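Local atomic coordinates of xylan esterase 1 (Thermoanaerobacterium sp. 'JW/SL YS485', PDB entry 3FCY), a protein that probably hydrolyses acetyl esters of xylan and related substrates, as an alpha/beta-hydrolase esterase of carbohydrate esterase family 7. Residues D59-V64 / T184-G189; S73-S78 / G122-K127; A309-N312 / K316-I319. One frame throughout, in Å; residues are numbered along the deposited sequence.

Interaction 1 (D59-V64 / T184-G189); sequences DEMRSV and TAQLAG
M61 and Q186 both carry CG anti to the backbone N (chi1 -179° and 180°), but they diverge beyond it. The methionine chain turns at chi2 (-82°), which lays SD against the base of Q186, and again at chi3, which swings CE toward A185, while the glutamine chain runs out extended toward V64. The two side chains meet at a slant. M61 SD lies 3.5 Å from Q186 CB, and M61 CG is 3.7 Å from the same carbon. At the end of the bend, M61 CE reaches A185 CB at 4.2 Å. A flexible, unbranched thioether suits this place because it can fold against a helix surface kept low by alanine. Further out, V64 stands across the glutamine chain at about a right angle, with CG1 4.0 Å from Q186 NE2. This is plain packing: NE2 donates instead to the backbone O of T88. Within 59-64, S63 OG bonds to E60 O at 2.7 Å, from the same face as S63 N. The contact seats helix 50-62 on helix 176-192, whose A185 also packs on L220 of helix 209-220, while Q186 touches F87 of strand 80-88.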
loop_
_atom_site.group_PDB
_atom_site.type_symbol
_atom_site.label_atom_id
_atom_site.label_comp_id
_atom_site.label_asym_id
_atom_site.label_seq_id
_atom_site.Cartn_x
_atom_site.Cartn_y
_atom_site.Cartn_z
ATOM N N ASP A 59 -24.669 -11.233 39.673
ATOM C CA ASP A 59 -25.179 -10.806 40.974
ATOM C C ASP A 59 -25.017 -9.296 41.107
ATOM O O ASP A 59 -25.944 -8.599 41.515
ATOM C CB ASP A 59 -24.418 -11.501 42.107
ATOM C CG ASP A 59 -24.906 -12.911 42.359
ATOM O OD1 ASP A 59 -24.238 -13.650 43.115
ATOM O OD2 ASP A 59 -25.966 -13.279 41.806
ATOM N N GLU A 60 -23.835 -8.788 40.763
ATOM C CA GLU A 60 -23.595 -7.351 40.846
ATOM C C GLU A 60 -24.550 -6.590 39.919
ATOM O O GLU A 60 -25.102 -5.556 40.290
ATOM C CB GLU A 60 -22.131 -7.017 40.492
ATOM C CG GLU A 60 -21.920 -5.542 40.108
ATOM C CD GLU A 60 -20.459 -5.108 40.054
ATOM O OE1 GLU A 60 -19.588 -5.921 39.682
ATOM O OE2 GLU A 60 -20.186 -3.929 40.371
ATOM N N MET A 61 -24.745 -7.107 38.712
ATOM C CA MET A 61 -25.631 -6.462 37.752
ATOM C C MET A 61 -27.061 -6.433 38.280
ATOM O O MET A 61 -27.734 -5.400 38.233
ATOM C CB MET A 61 -25.574 -7.206 36.410
ATOM C CG MET A 61 -26.441 -6.625 35.300
ATOM S SD MET A 61 -28.181 -7.121 35.383
ATOM C CE MET A 61 -28.074 -8.806 34.772
ATOM N N ARG A 62 -27.513 -7.568 38.802
ATOM C CA ARG A 62 -28.871 -7.673 39.321
ATOM C C ARG A 62 -29.154 -6.827 40.557
ATOM O O ARG A 62 -30.310 -6.590 40.897
ATOM C CB ARG A 62 -29.203 -9.144 39.578
ATOM C CG ARG A 62 -29.418 -9.911 38.279
ATOM C CD ARG A 62 -29.287 -11.412 38.446
ATOM N NE ARG A 62 -29.448 -12.091 37.161
ATOM C CZ ARG A 62 -29.124 -13.361 36.936
ATOM N NH1 ARG A 62 -28.611 -14.100 37.911
ATOM N NH2 ARG A 62 -29.321 -13.893 35.736
ATOM N N SER A 63 -28.107 -6.352 41.221
ATOM C CA SER A 63 -28.297 -5.522 42.404
ATOM C C SER A 63 -28.366 -4.039 42.031
ATOM O O SER A 63 -28.625 -3.187 42.881
ATOM C CB SER A 63 -27.154 -5.742 43.394
ATOM O OG SER A 63 -25.922 -5.299 42.846
ATOM N N VAL A 64 -28.140 -3.728 40.759
ATOM C CA VAL A 64 -28.169 -2.340 40.311
ATOM C C VAL A 64 -29.570 -1.783 40.101
ATOM O O VAL A 64 -30.449 -2.462 39.566
ATOM C CB VAL A 64 -27.394 -2.151 38.978
ATOM C CG1 VAL A 64 -27.469 -0.690 38.539
ATOM C CG2 VAL A 64 -25.941 -2.578 39.142
ATOM N N THR A 184 -25.379 -5.587 28.314
ATOM C CA THR A 184 -26.271 -6.230 27.347
ATOM C C THR A 184 -27.292 -7.115 28.065
ATOM O O THR A 184 -28.469 -7.114 27.716
ATOM C CB THR A 184 -25.501 -7.092 26.288
ATOM O OG1 THR A 184 -25.014 -8.298 26.889
ATOM C CG2 THR A 184 -24.332 -6.309 25.704
ATOM N N ALA A 185 -26.839 -7.850 29.074
ATOM C CA ALA A 185 -27.718 -8.737 29.837
ATOM C C ALA A 185 -28.772 -7.928 30.583
ATOM O O ALA A 185 -29.951 -8.283 30.596
ATOM C CB ALA A 185 -26.900 -9.566 30.826
ATOM N N GLN A 186 -28.333 -6.837 31.200
ATOM C CA GLN A 186 -29.222 -5.965 31.949
ATOM C C GLN A 186 -30.244 -5.337 31.014
ATOM O O GLN A 186 -31.426 -5.253 31.342
ATOM C CB GLN A 186 -28.414 -4.870 32.655
ATOM C CG GLN A 186 -29.251 -3.886 33.472
ATOM C CD GLN A 186 -28.393 -2.908 34.265
ATOM O OE1 GLN A 186 -27.192 -2.775 34.020
ATOM N NE2 GLN A 186 -29.013 -2.211 35.212
ATOM N N LEU A 187 -29.785 -4.900 29.845
ATOM C CA LEU A 187 -30.675 -4.285 28.872
ATOM C C LEU A 187 -31.712 -5.288 28.375
ATOM O O LEU A 187 -32.863 -4.927 28.140
ATOM C CB LEU A 187 -29.878 -3.726 27.685
ATOM C CG LEU A 187 -30.708 -3.078 26.568
ATOM C CD1 LEU A 187 -31.543 -1.939 27.138
ATOM C CD2 LEU A 187 -29.789 -2.560 25.468
ATOM N N ALA A 188 -31.307 -6.544 28.211
ATOM C CA ALA A 188 -32.231 -7.575 27.745
ATOM C C ALA A 188 -33.368 -7.749 28.761
ATOM O O ALA A 188 -34.527 -7.928 28.384
ATOM C CB ALA A 188 -31.494 -8.904 27.544
ATOM N N GLY A 189 -33.022 -7.686 30.044
ATOM C CA GLY A 189 -34.018 -7.824 31.094
ATOM C C GLY A 189 -34.944 -6.626 31.128
ATOM O O GLY A 189 -36.149 -6.763 31.356
#

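Interaction 2 (S73-S78 / G122-K127); sequences SSFQVS and GDWNDK
Neither segment is a strand: 73-78 is an irregular loop and 122-127 a loop closing in a 3-10 turn at 125-127, and they come nearest at F75 and W124, whose CA atoms are 7.3 Å apart. The two aromatic side chains slide past each other in opposite directions, so each lays its ring over the other's CB. W124 CB sits 3.5 Å from the centroid of the F75 ring, and F75 CB lies 3.8 Å from the centroid of the W124 five-membered ring, two reciprocal CH-pi contacts. The ring planes are within 6° of parallel yet barely overlap, their centroids being 4.9 Å apart. F75 has CG anti to its backbone N (chi1 -179°), which carries the phenyl out from the loop to the tryptophan. Large flat groups suit this buried place because each offers a broad face to an aliphatic carbon. Toward the six-membered part of the indole stands S73, its OG 3.3 Å from W124 CZ2. A small residue fits against the indole, and its hydroxyl also shapes the loop: it accepts from F75 N at 2.9 Å in an ST turn. Q76 NE2 reinforces the bend by donating to S73 O at 2.7 Å. On the other loop, K127 folds back so that NZ meets D123 O at 2.9 Å, donates to S121 O and forms a salt bridge with D126 OD1. D335 of the second subunit receives bonds from W124 N and N125 N, and Q339 of that subunit packs on F75, so the contact is part of a subunit interface. Within its own chain, W124 rests on C82 and D84 of strand 80-88 and on I100 of strand 94-102, with K98 in a cation-pi contact, while K127 reaches strand 136-140.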
loop_
_atom_site.group_PDB
_atom_site.type_symbol
_atom_site.label_atom_id
_atom_site.label_comp_id
_atom_site.label_asym_id
_atom_site.label_seq_id
_atom_site.Cartn_x
_atom_site.Cartn_y
_atom_site.Cartn_z
ATOM N N SER A 73 -36.989 11.483 21.266
ATOM C CA SER A 73 -35.931 11.819 20.329
ATOM C C SER A 73 -36.363 12.945 19.398
ATOM O O SER A 73 -37.555 13.160 19.179
ATOM C CB SER A 73 -35.565 10.590 19.493
ATOM O OG SER A 73 -34.741 10.953 18.398
ATOM N N SER A 74 -35.392 13.669 18.853
ATOM C CA SER A 74 -35.692 14.743 17.918
ATOM C C SER A 74 -36.165 14.093 16.617
ATOM O O SER A 74 -36.839 14.724 15.799
ATOM C CB SER A 74 -34.446 15.596 17.664
ATOM O OG SER A 74 -33.370 14.802 17.203
ATOM N N PHE A 75 -35.798 12.827 16.431
ATOM C CA PHE A 75 -36.214 12.068 15.251
ATOM C C PHE A 75 -37.602 11.506 15.560
ATOM O O PHE A 75 -37.762 10.717 16.495
ATOM C CB PHE A 75 -35.251 10.906 14.983
ATOM C CG PHE A 75 -35.603 10.094 13.758
ATOM C CD1 PHE A 75 -35.106 10.447 12.502
ATOM C CD2 PHE A 75 -36.451 8.994 13.857
ATOM C CE1 PHE A 75 -35.445 9.715 11.364
ATOM C CE2 PHE A 75 -36.800 8.254 12.723
ATOM C CZ PHE A 75 -36.293 8.618 11.471
ATOM N N GLN A 76 -38.597 11.897 14.773
ATOM C CA GLN A 76 -39.964 11.441 14.996
ATOM C C GLN A 76 -40.696 10.983 13.740
ATOM O O GLN A 76 -40.572 11.587 12.680
ATOM C CB GLN A 76 -40.778 12.561 15.650
ATOM C CG GLN A 76 -40.343 12.917 17.061
ATOM C CD GLN A 76 -40.597 11.787 18.035
ATOM O OE1 GLN A 76 -41.696 11.229 18.077
ATOM N NE2 GLN A 76 -39.589 11.448 18.831
ATOM N N VAL A 77 -41.461 9.904 13.877
ATOM C CA VAL A 77 -42.269 9.368 12.789
ATOM C C VAL A 77 -43.673 9.210 13.364
ATOM O O VAL A 77 -43.841 9.126 14.580
ATOM C CB VAL A 77 -41.753 7.999 12.291
ATOM C CG1 VAL A 77 -40.425 8.181 11.559
ATOM C CG2 VAL A 77 -41.598 7.040 13.462
ATOM N N SER A 78 -44.677 9.165 12.497
ATOM C CA SER A 78 -46.061 9.054 12.953
ATOM C C SER A 78 -46.505 7.652 13.349
ATOM O O SER A 78 -47.469 7.498 14.102
ATOM C CB SER A 78 -47.005 9.589 11.871
ATOM O OG SER A 78 -46.905 8.822 10.680
ATOM N N GLY A 122 -25.934 3.997 15.559
ATOM C CA GLY A 122 -26.249 4.467 14.218
ATOM C C GLY A 122 -27.443 5.394 14.070
ATOM O O GLY A 122 -27.796 6.131 14.992
ATOM N N ASP A 123 -28.054 5.364 12.887
ATOM C CA ASP A 123 -29.214 6.196 12.579
ATOM C C ASP A 123 -30.503 5.528 13.041
ATOM O O ASP A 123 -30.535 4.319 13.287
ATOM C CB ASP A 123 -29.285 6.453 11.069
ATOM C CG ASP A 123 -28.405 7.616 10.623
ATOM O OD1 ASP A 123 -27.268 7.743 11.115
ATOM O OD2 ASP A 123 -28.857 8.406 9.768
ATOM N N TRP A 124 -31.567 6.316 13.157
ATOM C CA TRP A 124 -32.861 5.786 13.578
ATOM C C TRP A 124 -33.577 5.046 12.455
ATOM O O TRP A 124 -34.066 3.935 12.643
ATOM C CB TRP A 124 -33.796 6.913 14.038
ATOM C CG TRP A 124 -33.384 7.590 15.292
ATOM C CD1 TRP A 124 -32.550 8.662 15.413
ATOM C CD2 TRP A 124 -33.754 7.215 16.621
ATOM N NE1 TRP A 124 -32.375 8.979 16.739
ATOM C CE2 TRP A 124 -33.102 8.103 17.502
ATOM C CE3 TRP A 124 -34.572 6.210 17.153
ATOM C CZ2 TRP A 124 -33.243 8.017 18.893
ATOM C CZ3 TRP A 124 -34.714 6.124 18.534
ATOM C CH2 TRP A 124 -34.051 7.024 19.387
ATOM N N ASN A 125 -33.619 5.685 11.287
ATOM C CA ASN A 125 -34.342 5.178 10.126
ATOM C C ASN A 125 -34.141 3.724 9.709
ATOM O O ASN A 125 -35.116 3.036 9.423
ATOM C CB ASN A 125 -34.101 6.109 8.925
ATOM C CG ASN A 125 -32.905 5.698 8.097
ATOM O OD1 ASN A 125 -33.011 4.831 7.233
ATOM N ND2 ASN A 125 -31.753 6.310 8.363
ATOM N N ASP A 126 -32.901 3.247 9.680
ATOM C CA ASP A 126 -32.651 1.874 9.254
ATOM C C ASP A 126 -33.033 0.815 10.288
ATOM O O ASP A 126 -32.891 -0.384 10.041
ATOM C CB ASP A 126 -31.187 1.710 8.820
ATOM C CG ASP A 126 -30.206 2.053 9.921
ATOM O OD1 ASP A 126 -30.068 1.252 10.871
ATOM O OD2 ASP A 126 -29.577 3.132 9.831
ATOM N N LYS A 127 -33.521 1.257 11.446
ATOM C CA LYS A 127 -33.960 0.331 12.484
ATOM C C LYS A 127 -35.448 0.074 12.251
ATOM O O LYS A 127 -36.022 -0.877 12.787
ATOM C CB LYS A 127 -33.779 0.937 13.885
ATOM C CG LYS A 127 -32.353 1.352 14.246
ATOM C CD LYS A 127 -31.383 0.179 14.185
ATOM C CE LYS A 127 -29.969 0.601 14.586
ATOM N NZ LYS A 127 -29.430 1.698 13.728
#

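Interaction 3 (A309-N312 / K316-I319)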
loop_
_atom_site.group_PDB
_atom_site.type_symbol
_atom_site.label_atom_id
_atom_site.label_comp_id
_atom_site.label_asym_id
_atom_site.label_seq_id
_atom_site.Cartn_x
_atom_site.Cartn_y
_atom_site.Cartn_z
ATOM N N ALA A 309 -16.683 -20.260 18.304
ATOM C CA ALA A 309 -17.837 -19.797 19.061
ATOM C C ALA A 309 -19.048 -20.621 18.646
ATOM O O ALA A 309 -19.797 -21.103 19.486
ATOM C CB ALA A 309 -18.094 -18.320 18.789
ATOM N N TYR A 310 -19.225 -20.780 17.338
ATOM C CA TYR A 310 -20.340 -21.552 16.798
ATOM C C TYR A 310 -20.357 -22.988 17.334
ATOM O O TYR A 310 -21.404 -23.500 17.731
ATOM C CB TYR A 310 -20.252 -21.592 15.269
ATOM C CG TYR A 310 -21.344 -22.406 14.613
ATOM C CD1 TYR A 310 -22.649 -21.917 14.528
ATOM C CD2 TYR A 310 -21.078 -23.672 14.092
ATOM C CE1 TYR A 310 -23.664 -22.669 13.938
ATOM C CE2 TYR A 310 -22.085 -24.434 13.501
ATOM C CZ TYR A 310 -23.373 -23.926 13.426
ATOM O OH TYR A 310 -24.365 -24.669 12.831
ATOM N N ASN A 311 -19.193 -23.631 17.348
ATOM C CA ASN A 311 -19.103 -25.013 17.805
ATOM C C ASN A 311 -19.235 -25.223 19.307
ATOM O O ASN A 311 -19.257 -26.360 19.774
ATOM C CB ASN A 311 -17.814 -25.660 17.290
ATOM C CG ASN A 311 -17.855 -25.908 15.793
ATOM O OD1 ASN A 311 -18.900 -26.271 15.245
ATOM N ND2 ASN A 311 -16.721 -25.727 15.124
ATOM N N ASN A 312 -19.332 -24.136 20.065
ATOM C CA ASN A 312 -19.495 -24.250 21.509
ATOM C C ASN A 312 -20.951 -24.027 21.905
ATOM O O ASN A 312 -21.316 -24.141 23.077
ATOM C CB ASN A 312 -18.585 -23.255 22.230
ATOM C CG ASN A 312 -17.183 -23.796 22.425
ATOM O OD1 ASN A 312 -16.985 -24.772 23.146
ATOM N ND2 ASN A 312 -16.207 -23.171 21.780
ATOM N N LYS A 316 -30.262 -24.795 19.279
ATOM C CA LYS A 316 -30.505 -24.939 17.847
ATOM C C LYS A 316 -29.678 -23.865 17.146
ATOM O O LYS A 316 -29.748 -22.689 17.503
ATOM C CB LYS A 316 -32.001 -24.769 17.556
ATOM C CG LYS A 316 -32.422 -25.066 16.120
ATOM C CD LYS A 316 -32.370 -23.826 15.248
ATOM C CE LYS A 316 -32.989 -24.095 13.880
ATOM N NZ LYS A 316 -33.151 -22.842 13.083
ATOM N N LYS A 317 -28.893 -24.270 16.150
ATOM C CA LYS A 317 -28.027 -23.326 15.449
ATOM C C LYS A 317 -27.766 -23.666 13.985
ATOM O O LYS A 317 -27.941 -24.806 13.546
ATOM C CB LYS A 317 -26.684 -23.252 16.174
ATOM C CG LYS A 317 -25.907 -24.562 16.078
ATOM C CD LYS A 317 -24.671 -24.582 16.959
ATOM C CE LYS A 317 -23.891 -25.873 16.760
ATOM N NZ LYS A 317 -22.690 -25.949 17.635
ATOM N N ASP A 318 -27.320 -22.654 13.246
ATOM C CA ASP A 318 -26.986 -22.781 11.834
ATOM C C ASP A 318 -25.993 -21.672 11.486
ATOM O O ASP A 318 -26.030 -20.586 12.075
ATOM C CB ASP A 318 -28.244 -22.649 10.965
ATOM C CG ASP A 318 -29.170 -23.857 11.083
ATOM O OD1 ASP A 318 -28.772 -24.956 10.632
ATOM O OD2 ASP A 318 -30.290 -23.711 11.628
ATOM N N ILE A 319 -25.101 -21.950 10.540
ATOM C CA ILE A 319 -24.116 -20.963 10.126
ATOM C C ILE A 319 -24.036 -20.887 8.599
ATOM O O ILE A 319 -23.967 -21.909 7.908
ATOM C CB ILE A 319 -22.719 -21.281 10.742
ATOM C CG1 ILE A 319 -21.775 -20.090 10.550
ATOM C CG2 ILE A 319 -22.127 -22.532 10.108
ATOM C CD1 ILE A 319 -20.479 -20.212 11.313
HETATM O O HOH W 1 -21.127 -27.783 16.636
#
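Y310 is clasped between two strand residues, K317 over one face of its ring and I319 over the opposite face, joining helix 303-310 to strand 317-322 within the beta-alpha-beta unit that starts at strand 289-295. In the CH-pi contacts, I319 CB stands 3.8 Å from the ring centroid, and a beta-branched residue serves well here because it presents CB and CG2 together to the phenol. K317 CD lies 4.0 Å from the centroid on the far side. Between them D318 passes the phenol end, its CA 3.4 Å from Y310 OH. The charged contacts come from the same lysine. With CG between the backbone N and the carbonyl carbon (chi1 67°) and the chain extended beyond, NZ comes to 4.6 Å from the ring centroid, 15° off the normal, a cation-pi contact. NZ also donates to Y310 O at 2.8 Å, tilted 25° from the carbonyl plane, and to I313 O. A water accepts from NZ and donates to N311 OD1, while N311 ND2 bonds to Y40 O. K316 NZ forms a salt bridge with D318 OD2, its hydrogen bond being weak. The ammonium group takes up carbonyl oxygens where the helix is ending, and the negative end of the helix dipole would probably add to its attraction.

In the fold
From the N terminus, helix 50-62 supplies the first half of interaction 1, whose loop closes only when the chain returns in helix 176-192. Interaction 2 is nested inside that loop: it joins the loop between strands 69-72 and 80-88 to the one following strand 108-114, beside the second subunit. Interaction 3 comes in series after both, spanning only a short turn between helix 303-310 and the outermost strand within the chain, 317-322, of a beta-alpha-beta unit. No loops cross, and the three contacts do not touch, their centres lying 25 to 33 Å apart. Together they tie helix 50-62 to helix 176-192, two loops to each other beside the antiparallel end of the sheet, and a helix to its opposite edge.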